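Local coordinates for protein putative methyltransferase (Porphyromonas gingivalis, PDB 3LL7) that probably transfers methyl groups from S-adenosylmethionine to a substrate that has not been established, at residues 84-89 and 239-244; 95-100 and 109-114; 105-110 and 168-173; 189-194 and 207-212. One frame throughout, in Å; residues are numbered along the deposited sequence. Where two conformers were deposited one is given.

In the fold
All four contacts are buried and all reach one sheet, whose strand order is that of a class I methyltransferase. Interactions 1, 2 and 3 lie on one face and interaction 4 lies on the other. Interactions 2 and 3 share helix 106-112, one using its C-terminal part and the other its first turn. Chemistry follows place. Interactions 2 and 4, where helices lie on strands, are apolar. Interactions 1 and 3, nearer the centre of the chain, set charged and hydroxyl groups against one another. Lys87 of interaction 1 makes a long, weak ion pair with Asp107 of interaction 3, and Lys208 of residues 207-212 makes a salt bridge to Asp170.

Interaction 1: residues 84-89 and 239-244; sequences SSYKSR and ELLVRM
Two torsions aim Lys87 at Glu239: chi4 of the lysine bends (77°) and swings NZ out of line with an otherwise extended chain, while chi1 of the glutamate (63°) sets CG between its own backbone N and carbonyl carbon. The carboxylate is thereby raised from strand 236-244 toward Lys87. This strand is the antiparallel one of the class I methyltransferase sheet, inserted between strands 204-209 and 225-233, and helix 81-86 packs on its face. The resulting salt bridge is uneven. Lys87 NZ gives its shorter bond to Glu239 OE2, at 2.8 Å, on the syn lone pair, the side facing the other oxygen; a weak bond of 3.2 Å runs from Lys87 NZ to Glu239 OE1. A weak bond to the carbonyl of Thr83 also reaches the ammonium, and Asp107 OD1 is a long, weak ionic partner; together these oxygens would spread the buried charge.

Beside this polar pair lies an apolar one. Leu241 CD1 meets Tyr86 at the ring edge, almost in the ring plane, 3.9 Å from Tyr86 CD2 and 4.0 Å from Tyr86 CE2; it also lies 4.2 Å from Lys87 CG, in the angle between the two side chains. The phenol continues past the leucine to the next strand, 225-233, where Tyr86 OH is hydrogen-bonded to ND1 of His229.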
loop_
_atom_site.group_PDB
_atom_site.type_symbol
_atom_site.label_atom_id
_atom_site.label_comp_id
_atom_site.label_asym_id
_atom_site.label_seq_id
_atom_site.Cartn_x
_atom_site.Cartn_y
_atom_site.Cartn_z
ATOM N N SER A 84 0.660 3.743 6.489
ATOM C CA SER A 84 1.586 4.590 7.230
ATOM C C SER A 84 1.790 3.976 8.603
ATOM O O SER A 84 2.907 3.803 9.011
ATOM C CB SER A 84 1.090 6.027 7.345
ATOM O OG SER A 84 0.003 6.105 8.249
ATOM N N SER A 85 0.718 3.594 9.296
ATOM C CA SER A 85 0.884 3.010 10.648
ATOM C C SER A 85 1.556 1.632 10.764
ATOM O O SER A 85 2.147 1.316 11.810
ATOM C CB SER A 85 -0.425 3.045 11.449
ATOM O OG SER A 85 -1.556 2.654 10.675
ATOM N N TYR A 86 1.438 0.789 9.731
ATOM C CA TYR A 86 2.171 -0.490 9.688
ATOM C C TYR A 86 3.678 -0.280 9.769
ATOM O O TYR A 86 4.395 -1.060 10.385
ATOM C CB TYR A 86 1.864 -1.234 8.380
ATOM C CG TYR A 86 2.622 -2.542 8.199
ATOM C CD1 TYR A 86 2.233 -3.701 8.873
ATOM C CD2 TYR A 86 3.725 -2.619 7.335
ATOM C CE1 TYR A 86 2.913 -4.898 8.707
ATOM C CE2 TYR A 86 4.397 -3.809 7.145
ATOM C CZ TYR A 86 3.999 -4.942 7.845
ATOM O OH TYR A 86 4.642 -6.105 7.668
ATOM N N LYS A 87 4.154 0.777 9.121
ATOM C CA LYS A 87 5.570 1.145 9.156
ATOM C C LYS A 87 6.093 1.332 10.572
ATOM O O LYS A 87 7.284 1.108 10.819
ATOM C CB LYS A 87 5.821 2.455 8.405
ATOM C CG LYS A 87 5.621 2.355 6.912
ATOM C CD LYS A 87 5.634 3.769 6.318
ATOM C CE LYS A 87 5.220 3.723 4.859
ATOM N NZ LYS A 87 3.745 3.569 4.681
ATOM N N SER A 88 5.223 1.730 11.499
ATOM C CA SER A 88 5.701 1.978 12.864
ATOM C C SER A 88 6.292 0.706 13.510
ATOM O O SER A 88 7.117 0.809 14.420
ATOM C CB SER A 88 4.620 2.613 13.750
ATOM O OG SER A 88 3.673 1.627 14.127
ATOM N N ARG A 89 5.890 -0.471 13.019
ATOM C CA ARG A 89 6.424 -1.744 13.514
ATOM C C ARG A 89 7.922 -1.943 13.247
ATOM O O ARG A 89 8.550 -2.779 13.899
ATOM C CB ARG A 89 5.632 -2.944 12.968
ATOM C CG ARG A 89 5.818 -3.215 11.474
ATOM C CD ARG A 89 6.941 -4.191 11.159
ATOM N NE ARG A 89 6.541 -5.587 11.336
ATOM C CZ ARG A 89 7.387 -6.598 11.255
ATOM N NH1 ARG A 89 8.660 -6.353 10.991
ATOM N NH2 ARG A 89 6.970 -7.842 11.426
ATOM N N GLU A 239 2.108 -0.796 -1.244
ATOM C CA GLU A 239 3.525 -0.479 -1.250
ATOM C C GLU A 239 4.386 -1.726 -1.038
ATOM O O GLU A 239 3.924 -2.736 -0.532
ATOM C CB GLU A 239 3.851 0.558 -0.155
ATOM C CG GLU A 239 3.587 0.082 1.251
ATOM C CD GLU A 239 3.441 1.237 2.262
ATOM O OE1 GLU A 239 2.735 2.228 1.957
ATOM O OE2 GLU A 239 4.006 1.126 3.372
ATOM N N LEU A 240 5.645 -1.629 -1.425
ATOM C CA LEU A 240 6.636 -2.590 -0.990
ATOM C C LEU A 240 7.530 -1.847 0.003
ATOM O O LEU A 240 7.763 -0.638 -0.133
ATOM C CB LEU A 240 7.488 -3.068 -2.155
ATOM C CG LEU A 240 6.852 -3.561 -3.436
ATOM C CD1 LEU A 240 7.906 -4.387 -4.131
ATOM C CD2 LEU A 240 5.579 -4.384 -3.230
ATOM N N LEU A 241 8.010 -2.552 1.014
ATOM C CA LEU A 241 8.910 -1.924 1.962
ATOM C C LEU A 241 10.133 -2.786 2.020
ATOM O O LEU A 241 10.035 -4.015 2.131
ATOM C CB LEU A 241 8.251 -1.860 3.326
ATOM C CG LEU A 241 7.074 -0.920 3.448
ATOM C CD1 LEU A 241 6.334 -1.183 4.754
ATOM C CD2 LEU A 241 7.585 0.531 3.423
ATOM N N VAL A 242 11.296 -2.159 1.895
ATOM C CA VAL A 242 12.540 -2.910 1.952
ATOM C C VAL A 242 13.379 -2.350 3.086
ATOM O O VAL A 242 13.464 -1.134 3.237
ATOM C CB VAL A 242 13.301 -2.756 0.639
ATOM C CG1 VAL A 242 14.555 -3.555 0.692
ATOM C CG2 VAL A 242 12.449 -3.226 -0.543
ATOM N N ARG A 243 13.952 -3.221 3.914
ATOM C CA ARG A 243 14.888 -2.756 4.932
ATOM C C ARG A 243 16.285 -3.230 4.603
ATOM O O ARG A 243 16.476 -4.416 4.293
ATOM C CB ARG A 243 14.475 -3.233 6.318
ATOM C CG ARG A 243 15.395 -2.691 7.450
ATOM C CD ARG A 243 14.857 -3.084 8.811
ATOM N NE ARG A 243 14.940 -4.527 9.041
ATOM C CZ ARG A 243 16.051 -5.155 9.437
ATOM N NH1 ARG A 243 16.039 -6.474 9.645
ATOM N NH2 ARG A 243 17.184 -4.478 9.638
HETATM N N MSE A 244 17.248 -2.296 4.646
HETATM C CA MSE A 244 18.671 -2.578 4.407
HETATM C C MSE A 244 19.484 -2.251 5.641
HETATM O O MSE A 244 19.157 -1.323 6.377
HETATM C CB MSE A 244 19.234 -1.744 3.255
HETATM C CG MSE A 244 18.872 -2.277 1.904
HETATM SE SE MSE A 244 18.890 -0.884 0.580
HETATM C CE MSE A 244 17.321 0.007 1.289
#

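Interaction 2: residues 95-100 and 109-114; sequences TKVVDL and IALMSK
Apolar contacts come first, for Val97 CG2 is the atom through which strand 96-99 meets helix 106-112. It lies 3.7 Å from Met112 SE and 4.3 Å from Leu111 CB. The selenomethionine starts out alongside the strand, but a bend at chi2 (-60°) brings SE onto Val97 CG2, the two side chains passing in opposite directions. Leu111 points at the strand directly and continues onto Tyr168 of the next strand.

The polar groups find partners outside this interface. Ser113 OG bonds to Ala110 O at 2.6 Å, its donor tilted 22° from the carbonyl plane, near the helix's C-terminal end. Lys114 NZ turns away to the carbonyls of Ile91 and Ser88, tying its segment to the approach to the strand, and Thr95 OG1 goes to that of Arg92. Asp99 OD1 accepts from the backbone N of Thr101 and Gly102, in the loop leading back to the helix.

Strand, helix and strand 117-122 form a beta-alpha-beta unit, the first of this Rossmann-like sheet. The strand spends its backbone bonds on its sheet neighbours, 117-122 and 166-173; apolar contact, with no directional bond between the segments, probably leaves the spacing of strand and helix to shape.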
loop_
_atom_site.group_PDB
_atom_site.type_symbol
_atom_site.label_atom_id
_atom_site.label_comp_id
_atom_site.label_asym_id
_atom_site.label_seq_id
_atom_site.Cartn_x
_atom_site.Cartn_y
_atom_site.Cartn_z
ATOM N N THR A 95 13.804 5.780 19.609
ATOM C CA THR A 95 14.961 5.870 18.705
ATOM C C THR A 95 14.993 7.218 17.935
ATOM O O THR A 95 14.172 8.105 18.193
ATOM C CB THR A 95 14.935 4.725 17.687
ATOM O OG1 THR A 95 13.619 4.634 17.125
ATOM C CG2 THR A 95 15.322 3.378 18.349
ATOM N N LYS A 96 15.954 7.341 17.012
ATOM C CA LYS A 96 16.141 8.510 16.153
ATOM C C LYS A 96 15.839 8.133 14.705
ATOM O O LYS A 96 16.256 7.067 14.243
ATOM C CB LYS A 96 17.598 9.001 16.205
ATOM C CG LYS A 96 18.087 9.552 17.547
ATOM C CD LYS A 96 19.601 9.804 17.529
ATOM C CE LYS A 96 20.406 8.514 17.685
ATOM N NZ LYS A 96 21.846 8.751 18.064
ATOM N N VAL A 97 15.127 9.003 13.986
ATOM C CA VAL A 97 14.817 8.776 12.568
ATOM C C VAL A 97 15.093 9.997 11.674
ATOM O O VAL A 97 14.980 11.130 12.103
ATOM C CB VAL A 97 13.332 8.307 12.357
ATOM C CG1 VAL A 97 13.096 6.925 13.004
ATOM C CG2 VAL A 97 12.361 9.339 12.906
ATOM N N VAL A 98 15.469 9.745 10.430
ATOM C CA VAL A 98 15.533 10.789 9.418
ATOM C C VAL A 98 14.602 10.352 8.284
ATOM O O VAL A 98 14.695 9.222 7.827
ATOM C CB VAL A 98 16.979 10.985 8.872
ATOM C CG1 VAL A 98 17.020 12.002 7.716
ATOM C CG2 VAL A 98 17.910 11.451 9.983
ATOM N N ASP A 99 13.711 11.245 7.856
ATOM C CA ASP A 99 12.892 11.043 6.662
ATOM C C ASP A 99 13.407 11.958 5.545
ATOM O O ASP A 99 13.259 13.180 5.629
ATOM C CB ASP A 99 11.440 11.375 7.009
ATOM C CG ASP A 99 10.479 11.161 5.857
ATOM O OD1 ASP A 99 10.885 11.061 4.680
ATOM O OD2 ASP A 99 9.270 11.083 6.158
ATOM N N LEU A 100 13.993 11.354 4.512
ATOM C CA LEU A 100 14.724 12.062 3.458
ATOM C C LEU A 100 13.842 12.712 2.418
ATOM O O LEU A 100 14.303 13.617 1.685
ATOM C CB LEU A 100 15.667 11.112 2.726
ATOM C CG LEU A 100 16.796 10.430 3.502
ATOM C CD1 LEU A 100 17.592 9.577 2.519
ATOM C CD2 LEU A 100 17.727 11.407 4.235
ATOM N N ILE A 109 5.133 11.072 10.644
ATOM C CA ILE A 109 4.316 11.016 11.873
ATOM C C ILE A 109 4.210 9.562 12.393
ATOM O O ILE A 109 4.332 9.320 13.603
ATOM C CB ILE A 109 2.904 11.638 11.651
ATOM C CG1 ILE A 109 3.021 13.136 11.295
ATOM C CG2 ILE A 109 1.997 11.455 12.878
ATOM C CD1 ILE A 109 3.540 13.975 12.404
ATOM N N ALA A 110 4.038 8.608 11.472
ATOM C CA ALA A 110 3.936 7.190 11.865
ATOM C C ALA A 110 5.246 6.719 12.478
ATOM O O ALA A 110 5.227 5.967 13.439
ATOM C CB ALA A 110 3.541 6.299 10.693
ATOM N N LEU A 111 6.373 7.158 11.921
ATOM C CA LEU A 111 7.692 6.854 12.505
ATOM C C LEU A 111 7.857 7.464 13.889
ATOM O O LEU A 111 8.398 6.830 14.799
ATOM C CB LEU A 111 8.833 7.334 11.611
ATOM C CG LEU A 111 8.889 6.881 10.149
ATOM C CD1 LEU A 111 10.101 7.545 9.509
ATOM C CD2 LEU A 111 8.940 5.368 10.011
HETATM N N MSE A 112 7.376 8.692 14.041
HETATM C CA MSE A 112 7.458 9.418 15.302
HETATM C C MSE A 112 6.456 8.960 16.369
HETATM O O MSE A 112 6.537 9.410 17.514
HETATM C CB MSE A 112 7.286 10.910 15.023
HETATM C CG MSE A 112 8.419 11.529 14.206
HETATM SE SE MSE A 112 10.163 11.408 15.025
HETATM C CE MSE A 112 9.791 12.275 16.699
ATOM N N SER A 113 5.527 8.069 16.014
ATOM C CA SER A 113 4.683 7.399 17.025
ATOM C C SER A 113 5.553 6.525 17.910
ATOM O O SER A 113 5.148 6.158 19.008
ATOM C CB SER A 113 3.556 6.563 16.402
ATOM O OG SER A 113 4.057 5.405 15.736
ATOM N N LYS A 114 6.747 6.191 17.422
ATOM C CA LYS A 114 7.672 5.323 18.166
ATOM C C LYS A 114 8.972 6.040 18.543
ATOM O O LYS A 114 9.427 5.972 19.685
ATOM C CB LYS A 114 7.993 4.068 17.342
ATOM C CG LYS A 114 6.779 3.173 16.999
ATOM C CD LYS A 114 6.270 2.346 18.230
ATOM C CE LYS A 114 7.120 1.110 18.507
ATOM N NZ LYS A 114 7.225 0.110 17.366
#

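Interaction 3: residues 105-110 and 168-173; sequences GIDFIA and YVDPAR. With FMT (formic acid), chain D.
At the N-terminal end of helix 106-112, just after the glycine-rich loop that follows strand 96-99, Asp107 reaches over to Tyr168 on strand 166-173. Tyr168 OH donates to Asp107 OD2 at 2.7 Å. The hydroxyl comes from above the carboxylate plane, 66° out of it, whereas the oxygen itself lies at the ring edge, near the plane of the phenol; the two flat groups stand 81° apart. The chi1 of Tyr168 (176°) extends the ring from the strand toward the helix, and Tyr168 CE2 also packs on Asp107 CB at 3.7 Å. The other carboxylate oxygen, Asp107 OD1, is held by Ser79 OG, so both ends of the group are fixed.

Strand and loop here have the layout of a class I methyltransferase, in which the loop after the first strand approaches S-adenosylmethionine. In many members that methylate amino groups, an Asp/Asn-Pro sequence follows the core of the fourth strand; Asp170-Pro171 sits at the equivalent place, consistent with a position beside the active site. A 1,2-ethanediol next to Asp170 is probably from the crystallisation liquor, though such molecules often mark pockets. Asp170 OD2 comes within 4.2 Å of Asp107 OD2. Lys208 NZ probably offsets this closeness, through a salt bridge to Asp170 and a long, weak ion pair to Asp107.

Formic acid, probably of like origin, sits at the helix start, where backbone N-H groups would favour an anion. Asp107 N donates to its O1 at 3.2 Å, and Ile106 N lies 3.3 Å from that same O1.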
loop_
_atom_site.group_PDB
_atom_site.type_symbol
_atom_site.label_atom_id
_atom_site.label_comp_id
_atom_site.label_asym_id
_atom_site.label_seq_id
_atom_site.Cartn_x
_atom_site.Cartn_y
_atom_site.Cartn_z
ATOM N N GLY A 105 3.837 14.304 5.290
ATOM C CA GLY A 105 4.416 13.976 6.601
ATOM C C GLY A 105 3.719 12.840 7.349
ATOM O O GLY A 105 4.027 12.565 8.517
ATOM N N ILE A 106 2.785 12.159 6.697
ATOM C CA ILE A 106 2.080 11.098 7.409
ATOM C C ILE A 106 2.956 9.875 7.710
ATOM O O ILE A 106 2.763 9.224 8.741
ATOM C CB ILE A 106 0.786 10.681 6.719
ATOM C CG1 ILE A 106 -0.027 9.776 7.654
ATOM C CG2 ILE A 106 1.097 10.035 5.382
ATOM C CD1 ILE A 106 -1.357 9.341 7.109
ATOM N N ASP A 107 3.914 9.569 6.832
ATOM C CA ASP A 107 4.886 8.524 7.135
ATOM C C ASP A 107 5.788 8.983 8.293
ATOM O O ASP A 107 6.052 8.214 9.215
ATOM C CB ASP A 107 5.699 8.161 5.876
ATOM C CG ASP A 107 4.867 7.389 4.836
ATOM O OD1 ASP A 107 3.858 6.774 5.212
ATOM O OD2 ASP A 107 5.227 7.380 3.641
ATOM N N PHE A 108 6.250 10.233 8.251
ATOM C CA PHE A 108 7.130 10.745 9.296
ATOM C C PHE A 108 6.402 10.669 10.628
ATOM O O PHE A 108 6.977 10.207 11.603
ATOM C CB PHE A 108 7.520 12.198 9.035
ATOM C CG PHE A 108 8.419 12.784 10.067
ATOM C CD1 PHE A 108 9.754 12.400 10.137
ATOM C CD2 PHE A 108 7.960 13.784 10.938
ATOM C CE1 PHE A 108 10.635 12.978 11.084
ATOM C CE2 PHE A 108 8.826 14.361 11.890
ATOM C CZ PHE A 108 10.166 13.949 11.963
ATOM N N ILE A 109 5.133 11.072 10.644
ATOM C CA ILE A 109 4.316 11.016 11.873
ATOM C C ILE A 109 4.210 9.562 12.393
ATOM O O ILE A 109 4.332 9.320 13.603
ATOM C CB ILE A 109 2.904 11.638 11.651
ATOM C CG1 ILE A 109 3.021 13.136 11.295
ATOM C CG2 ILE A 109 1.997 11.455 12.878
ATOM C CD1 ILE A 109 3.540 13.975 12.404
ATOM N N ALA A 110 4.038 8.608 11.472
ATOM C CA ALA A 110 3.936 7.190 11.865
ATOM C C ALA A 110 5.246 6.719 12.478
ATOM O O ALA A 110 5.227 5.967 13.439
ATOM C CB ALA A 110 3.541 6.299 10.693
ATOM N N TYR A 168 14.592 6.771 6.506
ATOM C CA TYR A 168 13.429 6.420 5.693
ATOM C C TYR A 168 13.432 7.217 4.379
ATOM O O TYR A 168 13.737 8.420 4.371
ATOM C CB TYR A 168 12.151 6.669 6.499
ATOM C CG TYR A 168 10.898 6.418 5.718
ATOM C CD1 TYR A 168 10.483 5.117 5.419
ATOM C CD2 TYR A 168 10.138 7.488 5.237
ATOM C CE1 TYR A 168 9.296 4.899 4.673
ATOM C CE2 TYR A 168 8.997 7.283 4.492
ATOM C CZ TYR A 168 8.588 5.991 4.207
ATOM O OH TYR A 168 7.440 5.806 3.479
ATOM N N VAL A 169 13.131 6.538 3.273
ATOM C CA VAL A 169 13.082 7.174 1.972
ATOM C C VAL A 169 11.900 6.641 1.150
ATOM O O VAL A 169 11.635 5.442 1.117
ATOM C CB VAL A 169 14.464 7.042 1.234
ATOM C CG1 VAL A 169 14.864 5.564 1.025
ATOM C CG2 VAL A 169 14.529 7.883 -0.064
ATOM N N ASP A 170 11.204 7.549 0.487
ATOM C CA ASP A 170 10.079 7.196 -0.392
ATOM C C ASP A 170 10.340 7.881 -1.733
ATOM O O ASP A 170 9.905 9.013 -1.948
ATOM C CB ASP A 170 8.761 7.659 0.278
ATOM C CG ASP A 170 7.530 7.503 -0.613
ATOM O OD1 ASP A 170 7.605 6.819 -1.655
ATOM O OD2 ASP A 170 6.475 8.100 -0.266
ATOM N N PRO A 171 11.080 7.197 -2.636
ATOM C CA PRO A 171 11.523 7.854 -3.869
ATOM C C PRO A 171 10.385 8.115 -4.850
ATOM O O PRO A 171 9.320 7.491 -4.758
ATOM C CB PRO A 171 12.550 6.873 -4.469
ATOM C CG PRO A 171 12.399 5.597 -3.733
ATOM C CD PRO A 171 11.763 5.908 -2.407
ATOM N N ALA A 172 10.608 9.061 -5.761
ATOM C CA ALA A 172 9.674 9.345 -6.839
ATOM C C ALA A 172 10.176 8.689 -8.133
ATOM O O ALA A 172 11.335 8.247 -8.209
ATOM C CB ALA A 172 9.498 10.865 -7.007
ATOM N N ARG A 173 9.292 8.616 -9.128
ATOM C CA ARG A 173 9.567 7.961 -10.406
ATOM C C ARG A 173 10.092 8.989 -11.408
ATOM O O ARG A 173 9.414 9.976 -11.699
ATOM C CB ARG A 173 8.278 7.307 -10.925
ATOM C CG ARG A 173 8.416 6.519 -12.220
ATOM C CD ARG A 173 7.077 5.934 -12.656
ATOM N NE ARG A 173 7.210 5.136 -13.873
ATOM C CZ ARG A 173 6.204 4.531 -14.504
ATOM N NH1 ARG A 173 4.960 4.620 -14.044
ATOM N NH2 ARG A 173 6.443 3.833 -15.605
HETATM C C FMT D . 3.772 10.985 3.128
HETATM O O1 FMT D . 4.532 11.091 4.089
HETATM O O2 FMT D . 3.120 11.928 2.676
#

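Interaction 4: residues 189-194 and 207-212; sequences PDLIPL and AKLSPM
Leu191, in the first turn of helix 191-198, points its side chain at strand 204-209, where it meets Leu209 and Ala207. From CB, which stays close to the helix, the chain runs to CG, placed opposite the carbonyl carbon (chi1 -63°). Leu191 CG is still 5.0 Å from Leu209 CD2, so the touching is left to the branches. With chi2 at 179°, CD1 carries the line of the chain onward to the strand and ends 3.7 Å from Leu209 CD2, one methyl against another. The same CD1 lies 4.3 Å from Ala207 CB, bridging two residues that alternate along the strand. CD2 turns aside, to Val169 of the neighbouring strand and to Pro171, in the break of that strand.

Leu209 comes to this meeting by its end: its CB does not face the helix, but CD2 swings round to meet Leu191 at an oblique angle. Ala207 points directly at the helix. Between them Lys208 points to the opposite side of the sheet.

Past the strand, the backbone N of Met212 donates to Ser210 OG at 3.0 Å with an angle of 167°, an ST turn. The helix itself begins after Asp190, at the N-cap position. Helix 191-198 lies on the path from strand 166-173 to its parallel neighbour 204-209, and leucine, alanine and valine side chains meeting beneath it form the apolar helix-sheet interface of a Rossmann-like crossover.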
loop_
_atom_site.group_PDB
_atom_site.type_symbol
_atom_site.label_atom_id
_atom_site.label_comp_id
_atom_site.label_asym_id
_atom_site.label_seq_id
_atom_site.Cartn_x
_atom_site.Cartn_y
_atom_site.Cartn_z
ATOM N N PRO A 189 15.284 9.835 -5.064
ATOM C CA PRO A 189 16.740 9.690 -5.267
ATOM C C PRO A 189 17.156 8.257 -5.581
ATOM O O PRO A 189 16.422 7.318 -5.245
ATOM C CB PRO A 189 17.312 10.081 -3.908
ATOM C CG PRO A 189 16.215 9.706 -2.938
ATOM C CD PRO A 189 14.961 10.087 -3.645
ATOM N N ASP A 190 18.329 8.098 -6.200
ATOM C CA ASP A 190 18.858 6.775 -6.545
ATOM C C ASP A 190 19.275 6.054 -5.265
ATOM O O ASP A 190 20.083 6.564 -4.494
ATOM C CB ASP A 190 20.034 6.907 -7.527
ATOM C CG ASP A 190 20.502 5.564 -8.096
ATOM O OD1 ASP A 190 19.931 4.502 -7.777
ATOM O OD2 ASP A 190 21.482 5.575 -8.863
ATOM N N LEU A 191 18.701 4.872 -5.040
ATOM C CA LEU A 191 18.861 4.160 -3.765
ATOM C C LEU A 191 20.226 3.513 -3.560
ATOM O O LEU A 191 20.656 3.282 -2.423
ATOM C CB LEU A 191 17.772 3.089 -3.604
ATOM C CG LEU A 191 16.316 3.541 -3.525
ATOM C CD1 LEU A 191 15.414 2.318 -3.404
ATOM C CD2 LEU A 191 16.074 4.505 -2.360
ATOM N N ILE A 192 20.896 3.199 -4.660
ATOM C CA ILE A 192 22.180 2.520 -4.576
ATOM C C ILE A 192 23.293 3.442 -4.047
ATOM O O ILE A 192 23.928 3.099 -3.049
ATOM C CB ILE A 192 22.508 1.749 -5.882
ATOM C CG1 ILE A 192 21.488 0.605 -6.037
ATOM C CG2 ILE A 192 23.920 1.196 -5.841
ATOM C CD1 ILE A 192 21.225 0.137 -7.471
ATOM N N PRO A 193 23.504 4.629 -4.664
ATOM C CA PRO A 193 24.487 5.528 -4.058
ATOM C C PRO A 193 24.073 6.005 -2.660
ATOM O O PRO A 193 24.936 6.204 -1.797
ATOM C CB PRO A 193 24.541 6.709 -5.041
ATOM C CG PRO A 193 24.021 6.151 -6.338
ATOM C CD PRO A 193 22.957 5.197 -5.908
ATOM N N LEU A 194 22.766 6.166 -2.437
ATOM C CA LEU A 194 22.251 6.605 -1.143
ATOM C C LEU A 194 22.660 5.634 -0.037
ATOM O O LEU A 194 23.144 6.050 1.018
ATOM C CB LEU A 194 20.722 6.726 -1.205
ATOM C CG LEU A 194 19.902 7.317 -0.050
ATOM C CD1 LEU A 194 18.496 7.610 -0.554
ATOM C CD2 LEU A 194 19.823 6.403 1.177
ATOM N N ALA A 207 13.046 1.735 2.843
ATOM C CA ALA A 207 12.627 2.371 1.600
ATOM C C ALA A 207 11.233 1.902 1.247
ATOM O O ALA A 207 10.949 0.693 1.281
ATOM C CB ALA A 207 13.583 2.026 0.472
ATOM N N LYS A 208 10.368 2.860 0.929
ATOM C CA LYS A 208 9.021 2.548 0.478
ATOM C C LYS A 208 9.003 2.644 -1.023
ATOM O O LYS A 208 9.327 3.690 -1.587
ATOM C CB LYS A 208 8.016 3.552 1.048
ATOM C CG LYS A 208 6.602 3.349 0.475
ATOM C CD LYS A 208 5.731 4.530 0.921
ATOM C CE LYS A 208 4.835 5.020 -0.164
ATOM N NZ LYS A 208 4.109 6.228 0.327
ATOM N N LEU A 209 8.606 1.555 -1.675
ATOM C CA LEU A 209 8.675 1.463 -3.127
ATOM C C LEU A 209 7.299 1.276 -3.736
ATOM O O LEU A 209 6.384 0.764 -3.086
ATOM C CB LEU A 209 9.577 0.304 -3.536
ATOM C CG LEU A 209 11.012 0.305 -3.013
ATOM C CD1 LEU A 209 11.681 -1.023 -3.372
ATOM C CD2 LEU A 209 11.796 1.480 -3.585
ATOM N N SER A 210 7.147 1.711 -4.994
ATOM C CA SER A 210 5.891 1.516 -5.723
ATOM C C SER A 210 5.495 0.045 -5.853
ATOM O O SER A 210 6.352 -0.790 -6.094
ATOM C CB SER A 210 6.026 2.086 -7.132
ATOM O OG SER A 210 4.912 1.687 -7.909
ATOM N N PRO A 211 4.188 -0.271 -5.744
ATOM C CA PRO A 211 3.750 -1.639 -6.049
ATOM C C PRO A 211 4.010 -2.095 -7.511
ATOM O O PRO A 211 3.808 -3.265 -7.819
ATOM C CB PRO A 211 2.236 -1.622 -5.754
ATOM C CG PRO A 211 1.919 -0.350 -5.186
ATOM C CD PRO A 211 3.046 0.621 -5.460
HETATM N N MSE A 212 4.459 -1.192 -8.380
HETATM C CA MSE A 212 4.743 -1.550 -9.773
HETATM C C MSE A 212 6.164 -2.078 -9.978
HETATM O O MSE A 212 6.478 -2.601 -11.047
HETATM C CB MSE A 212 4.485 -0.361 -10.709
HETATM C CG MSE A 212 3.056 0.155 -10.666
HETATM SE SE MSE A 212 1.770 -1.221 -11.149
HETATM C CE MSE A 212 1.971 -1.182 -13.095
#